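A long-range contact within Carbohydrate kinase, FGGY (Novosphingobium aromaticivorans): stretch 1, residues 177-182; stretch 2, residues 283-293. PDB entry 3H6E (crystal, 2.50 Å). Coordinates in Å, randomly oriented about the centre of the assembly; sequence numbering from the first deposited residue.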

ATOM      1  N   LEU A 177       0.462 -16.121  -4.734  1.00 21.69           N
ATOM      2  CA  LEU A 177      -0.528 -16.703  -5.639  1.00 22.14           C
ATOM      3  C   LEU A 177      -0.451 -16.126  -7.049  1.00 21.85           C
ATOM      4  O   LEU A 177      -1.210 -16.534  -7.926  1.00 22.90           O
ATOM      5  CB  LEU A 177      -1.947 -16.490  -5.101  1.00 22.22           C
ATOM      6  CG  LEU A 177      -2.227 -16.704  -3.612  1.00 23.69           C
ATOM      7  CD1 LEU A 177      -3.717 -16.861  -3.397  1.00 23.14           C
ATOM      8  CD2 LEU A 177      -1.486 -17.920  -3.076  1.00 24.62           C
ATOM      9  N   TRP A 178       0.457 -15.183  -7.272  1.00 20.88           N
ATOM     10  CA  TRP A 178       0.461 -14.458  -8.537  1.00 21.41           C
ATOM     11  C   TRP A 178       1.791 -14.441  -9.285  1.00 22.13           C
ATOM     12  O   TRP A 178       2.863 -14.349  -8.688  1.00 22.30           O
ATOM     13  CB  TRP A 178      -0.050 -13.026  -8.343  1.00 20.51           C
ATOM     14  CG  TRP A 178      -0.576 -12.439  -9.612  1.00 22.02           C
ATOM     15  CD1 TRP A 178      -0.101 -11.347 -10.273  1.00 23.25           C
ATOM     16  CD2 TRP A 178      -1.671 -12.936 -10.390  1.00 21.55           C
ATOM     17  NE1 TRP A 178      -0.838 -11.126 -11.408  1.00 25.10           N
ATOM     18  CE2 TRP A 178      -1.805 -12.090 -11.507  1.00 22.58           C
ATOM     19  CE3 TRP A 178      -2.548 -14.016 -10.251  1.00 21.99           C
ATOM     20  CZ2 TRP A 178      -2.785 -12.286 -12.478  1.00 23.93           C
ATOM     21  CZ3 TRP A 178      -3.518 -14.210 -11.214  1.00 24.01           C
ATOM     22  CH2 TRP A 178      -3.631 -13.348 -12.315  1.00 25.09           C
ATOM     23  N   ASP A 179       1.693 -14.529 -10.608  1.00 21.48           N
ATOM     24  CA  ASP A 179       2.838 -14.389 -11.491  1.00 22.82           C
ATOM     25  C   ASP A 179       2.700 -13.058 -12.216  1.00 23.58           C
ATOM     26  O   ASP A 179       2.008 -12.965 -13.234  1.00 24.29           O
ATOM     27  CB  ASP A 179       2.872 -15.545 -12.491  1.00 23.73           C
ATOM     28  CG  ASP A 179       4.132 -15.554 -13.340  1.00 25.00           C
ATOM     29  OD1 ASP A 179       4.752 -14.484 -13.524  1.00 22.76           O
ATOM     30  OD2 ASP A 179       4.497 -16.641 -13.834  1.00 28.03           O
ATOM     31  N   PRO A 180       3.351 -12.013 -11.685  1.00 23.00           N
ATOM     32  CA  PRO A 180       3.200 -10.646 -12.195  1.00 23.98           C
ATOM     33  C   PRO A 180       3.530 -10.534 -13.677  1.00 22.84           C
ATOM     34  O   PRO A 180       2.686 -10.095 -14.453  1.00 24.25           O
ATOM     35  CB  PRO A 180       4.206  -9.850 -11.361  1.00 23.39           C
ATOM     36  CG  PRO A 180       4.357 -10.635 -10.109  1.00 22.88           C
ATOM     37  CD  PRO A 180       4.256 -12.072 -10.526  1.00 22.78           C
ATOM     38  N   GLN A 181       4.739 -10.924 -14.061  1.00 24.60           N
ATOM     39  CA  GLN A 181       5.137 -10.866 -15.465  1.00 26.01           C
ATOM     40  C   GLN A 181       4.163 -11.627 -16.361  1.00 26.27           C
ATOM     41  O   GLN A 181       3.734 -11.117 -17.399  1.00 24.14           O
ATOM     42  CB  GLN A 181       6.553 -11.413 -15.656  1.00 23.82           C
ATOM     43  CG  GLN A 181       7.643 -10.476 -15.172  1.00 24.88           C
ATOM     44  CD  GLN A 181       7.648  -9.151 -15.911  1.00 27.06           C
ATOM     45  OE1 GLN A 181       8.155  -8.151 -15.405  1.00 29.91           O
ATOM     46  NE2 GLN A 181       7.082  -9.137 -17.113  1.00 24.33           N
ATOM     47  N   ASP A 182       3.814 -12.844 -15.951  1.00 25.37           N
ATOM     48  CA  ASP A 182       2.938 -13.702 -16.742  1.00 25.01           C
ATOM     49  C   ASP A 182       1.480 -13.254 -16.708  1.00 24.16           C
ATOM     50  O   ASP A 182       0.711 -13.554 -17.622  1.00 23.85           O
ATOM     51  CB  ASP A 182       3.046 -15.153 -16.275  1.00 25.13           C
ATOM     52  CG  ASP A 182       2.579 -16.133 -17.327  1.00 30.74           C
ATOM     53  OD1 ASP A 182       2.390 -15.694 -18.486  1.00 29.86           O
ATOM     54  OD2 ASP A 182       2.406 -17.331 -17.000  1.00 32.78           O
ATOM     55  N   LEU A 283       9.873  -5.771  -4.179  1.00 22.13           N
ATOM     56  CA  LEU A 283       8.767  -6.680  -4.452  1.00 22.03           C
ATOM     57  C   LEU A 283       8.007  -6.229  -5.697  1.00 22.92           C
ATOM     58  O   LEU A 283       8.255  -5.147  -6.228  1.00 24.68           O
ATOM     59  CB  LEU A 283       7.824  -6.780  -3.247  1.00 22.40           C
ATOM     60  CG  LEU A 283       7.058  -5.523  -2.814  1.00 24.60           C
ATOM     61  CD1 LEU A 283       5.765  -5.904  -2.107  1.00 24.28           C
ATOM     62  CD2 LEU A 283       7.913  -4.613  -1.935  1.00 23.19           C
ATOM     63  N   VAL A 284       7.089  -7.061  -6.169  1.00 21.43           N
ATOM     64  CA  VAL A 284       6.329  -6.722  -7.359  1.00 22.02           C
ATOM     65  C   VAL A 284       4.831  -6.735  -7.111  1.00 21.58           C
ATOM     66  O   VAL A 284       4.243  -7.784  -6.866  1.00 22.01           O
ATOM     67  CB  VAL A 284       6.630  -7.669  -8.527  1.00 22.36           C
ATOM     68  CG1 VAL A 284       5.918  -7.171  -9.786  1.00 22.08           C
ATOM     69  CG2 VAL A 284       8.134  -7.781  -8.751  1.00 21.65           C
ATOM     70  N   ASN A 285       4.228  -5.554  -7.173  1.00 22.00           N
ATOM     71  CA  ASN A 285       2.786  -5.416  -7.114  1.00 21.37           C
ATOM     72  C   ASN A 285       2.221  -5.358  -8.522  1.00 21.23           C
ATOM     73  O   ASN A 285       2.961  -5.457  -9.500  1.00 20.54           O
ATOM     74  CB  ASN A 285       2.402  -4.161  -6.333  1.00 21.74           C
ATOM     75  CG  ASN A 285       2.785  -4.249  -4.864  1.00 23.83           C
ATOM     76  OD1 ASN A 285       2.432  -5.210  -4.177  1.00 23.23           O
ATOM     77  ND2 ASN A 285       3.515  -3.247  -4.376  1.00 21.03           N
ATOM     78  N   VAL A 286       0.909  -5.195  -8.617  1.00 20.59           N
ATOM     79  CA  VAL A 286       0.221  -5.184  -9.896  1.00 21.40           C
ATOM     80  C   VAL A 286      -0.791  -4.050  -9.887  1.00 23.74           C
ATOM     81  O   VAL A 286      -1.442  -3.809  -8.869  1.00 24.68           O
ATOM     82  CB  VAL A 286      -0.514  -6.520 -10.128  1.00 23.58           C
ATOM     83  CG1 VAL A 286      -1.452  -6.415 -11.302  1.00 24.58           C
ATOM     84  CG2 VAL A 286       0.489  -7.646 -10.346  1.00 22.97           C
ATOM     85  N   ASP A 287      -0.921  -3.341 -11.004  1.00 23.18           N
ATOM     86  CA  ASP A 287      -1.911  -2.270 -11.083  1.00 22.90           C
ATOM     87  C   ASP A 287      -3.278  -2.805 -11.501  1.00 24.04           C
ATOM     88  O   ASP A 287      -3.417  -3.983 -11.830  1.00 22.24           O
ATOM     89  CB  ASP A 287      -1.449  -1.131 -12.001  1.00 24.11           C
ATOM     90  CG  ASP A 287      -1.303  -1.552 -13.453  1.00 26.32           C
ATOM     91  OD1 ASP A 287      -1.932  -2.543 -13.877  1.00 27.80           O
ATOM     92  OD2 ASP A 287      -0.556  -0.868 -14.180  1.00 27.30           O
ATOM     93  N   VAL A 288      -4.285  -1.938 -11.479  1.00 24.43           N
ATOM     94  CA  VAL A 288      -5.647  -2.357 -11.795  1.00 24.07           C
ATOM     95  C   VAL A 288      -5.749  -2.937 -13.202  1.00 25.05           C
ATOM     96  O   VAL A 288      -6.734  -3.591 -13.541  1.00 27.19           O
ATOM     97  CB  VAL A 288      -6.648  -1.203 -11.634  1.00 25.18           C
ATOM     98  CG1 VAL A 288      -6.640  -0.699 -10.202  1.00 24.47           C
ATOM     99  CG2 VAL A 288      -6.322  -0.083 -12.611  1.00 24.84           C
ATOM    100  N   HIS A 289      -4.720  -2.698 -14.011  1.00 26.20           N
ATOM    101  CA  HIS A 289      -4.667  -3.217 -15.375  1.00 28.33           C
ATOM    102  C   HIS A 289      -3.894  -4.526 -15.455  1.00 27.49           C
ATOM    103  O   HIS A 289      -3.773  -5.113 -16.527  1.00 30.09           O
ATOM    104  CB  HIS A 289      -4.023  -2.197 -16.319  1.00 29.83           C
ATOM    105  CG  HIS A 289      -4.823  -0.947 -16.499  1.00 31.59           C
ATOM    106  ND1 HIS A 289      -4.638   0.173 -15.718  1.00 30.46           N
ATOM    107  CD2 HIS A 289      -5.814  -0.640 -17.370  1.00 31.80           C
ATOM    108  CE1 HIS A 289      -5.479   1.118 -16.100  1.00 35.71           C
ATOM    109  NE2 HIS A 289      -6.206   0.648 -17.101  1.00 35.90           N
ATOM    110  N   GLY A 290      -3.355  -4.976 -14.328  1.00 25.41           N
ATOM    111  CA  GLY A 290      -2.594  -6.213 -14.304  1.00 26.39           C
ATOM    112  C   GLY A 290      -1.127  -6.029 -14.657  1.00 26.23           C
ATOM    113  O   GLY A 290      -0.363  -6.993 -14.685  1.00 24.52           O
ATOM    114  N   ARG A 291      -0.737  -4.787 -14.928  1.00 26.18           N
ATOM    115  CA  ARG A 291       0.653  -4.461 -15.242  1.00 25.94           C
ATOM    116  C   ARG A 291       1.521  -4.431 -13.985  1.00 23.69           C
ATOM    117  O   ARG A 291       1.131  -3.864 -12.962  1.00 23.99           O
ATOM    118  CB  ARG A 291       0.735  -3.114 -15.969  1.00 26.81           C
ATOM    119  CG  ARG A 291       0.569  -3.197 -17.486  1.00 28.59           C
ATOM    120  CD  ARG A 291       0.181  -1.840 -18.083  1.00 34.16           C
ATOM    121  NE  ARG A 291       0.454  -0.727 -17.170  1.00 34.68           N
ATOM    122  CZ  ARG A 291       1.606  -0.060 -17.106  1.00 34.05           C
ATOM    123  NH1 ARG A 291       2.615  -0.381 -17.907  1.00 34.64           N
ATOM    124  NH2 ARG A 291       1.749   0.933 -16.234  1.00 32.15           N
ATOM    125  N   PRO A 292       2.708  -5.044 -14.056  1.00 22.41           N
ATOM    126  CA  PRO A 292       3.606  -5.088 -12.896  1.00 22.36           C
ATOM    127  C   PRO A 292       3.950  -3.706 -12.335  1.00 22.03           C
ATOM    128  O   PRO A 292       4.201  -2.756 -13.078  1.00 20.36           O
ATOM    129  CB  PRO A 292       4.859  -5.774 -13.451  1.00 22.06           C
ATOM    130  CG  PRO A 292       4.352  -6.615 -14.573  1.00 21.56           C
ATOM    131  CD  PRO A 292       3.226  -5.829 -15.188  1.00 22.44           C
ATOM    132  N   VAL A 293       3.952  -3.618 -11.010  1.00 22.28           N
ATOM    133  CA  VAL A 293       4.285  -2.397 -10.296  1.00 21.02           C
ATOM    134  C   VAL A 293       5.516  -2.639  -9.435  1.00 21.11           C
ATOM    135  O   VAL A 293       5.399  -3.026  -8.271  1.00 19.86           O
ATOM    136  CB  VAL A 293       3.126  -1.960  -9.391  1.00 20.99           C
ATOM    137  CG1 VAL A 293       3.536  -0.782  -8.510  1.00 20.25           C
ATOM    138  CG2 VAL A 293       1.895  -1.632 -10.224  1.00 20.52           C
TER

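Segments far apart in sequence can meet without a single hydrogen bond between them, through close packing that is largely apolar. The contact between residues 177-182 and 283-293 of this FGGY carbohydrate kinase illustrates the principle: 239 Å² is buried, and no hydrogen bond crosses.

Leu177 lies out of reach, so the contact opens with Trp178. Its CA-to-CB bond points toward the hairpin, and with chi1 in the t well the indole brings CD1 to 3.7 Å from CG2 of Val286, a methyl that approaches the ring obliquely. Asp179, next along the strand, points away and serves its own segment instead: its OD1 accepts a hydrogen bond from the backbone N of Asp182 at 3.1 Å, a bond that spans the short run of helical backbone angles that follows.

Pro180 is the centre of the contact, burying more area than any other residue. Its CB packs 3.5 Å from CG1 of Val284 and lies 4.4 Å from CG2 of Val286, the same methyl that meets Trp178. The alternation of a beta-strand explains the pairing: Val284 and Val286 point toward stretch 1, whereas Asn285 between them points away. On its carbonyl side, Pro180 O lies 3.9 Å from CG of Pro292, and the CA atoms of these two prolines are 5.6 Å apart. Gln181 starts away from the hairpin, but its side chain folds back through two m rotamers to add a small contact with Pro292.

The receiving surface is braced from within. Asn285 N donates a backbone hydrogen bond to Val293 O at 3.0 Å, and Val293 N to Asn285 O at 2.6 Å, while a type I turn from Asp287 to Gly290 links the strands. Asp287 OD1 also accepts a hydrogen bond from Arg291 N at 2.8 Å.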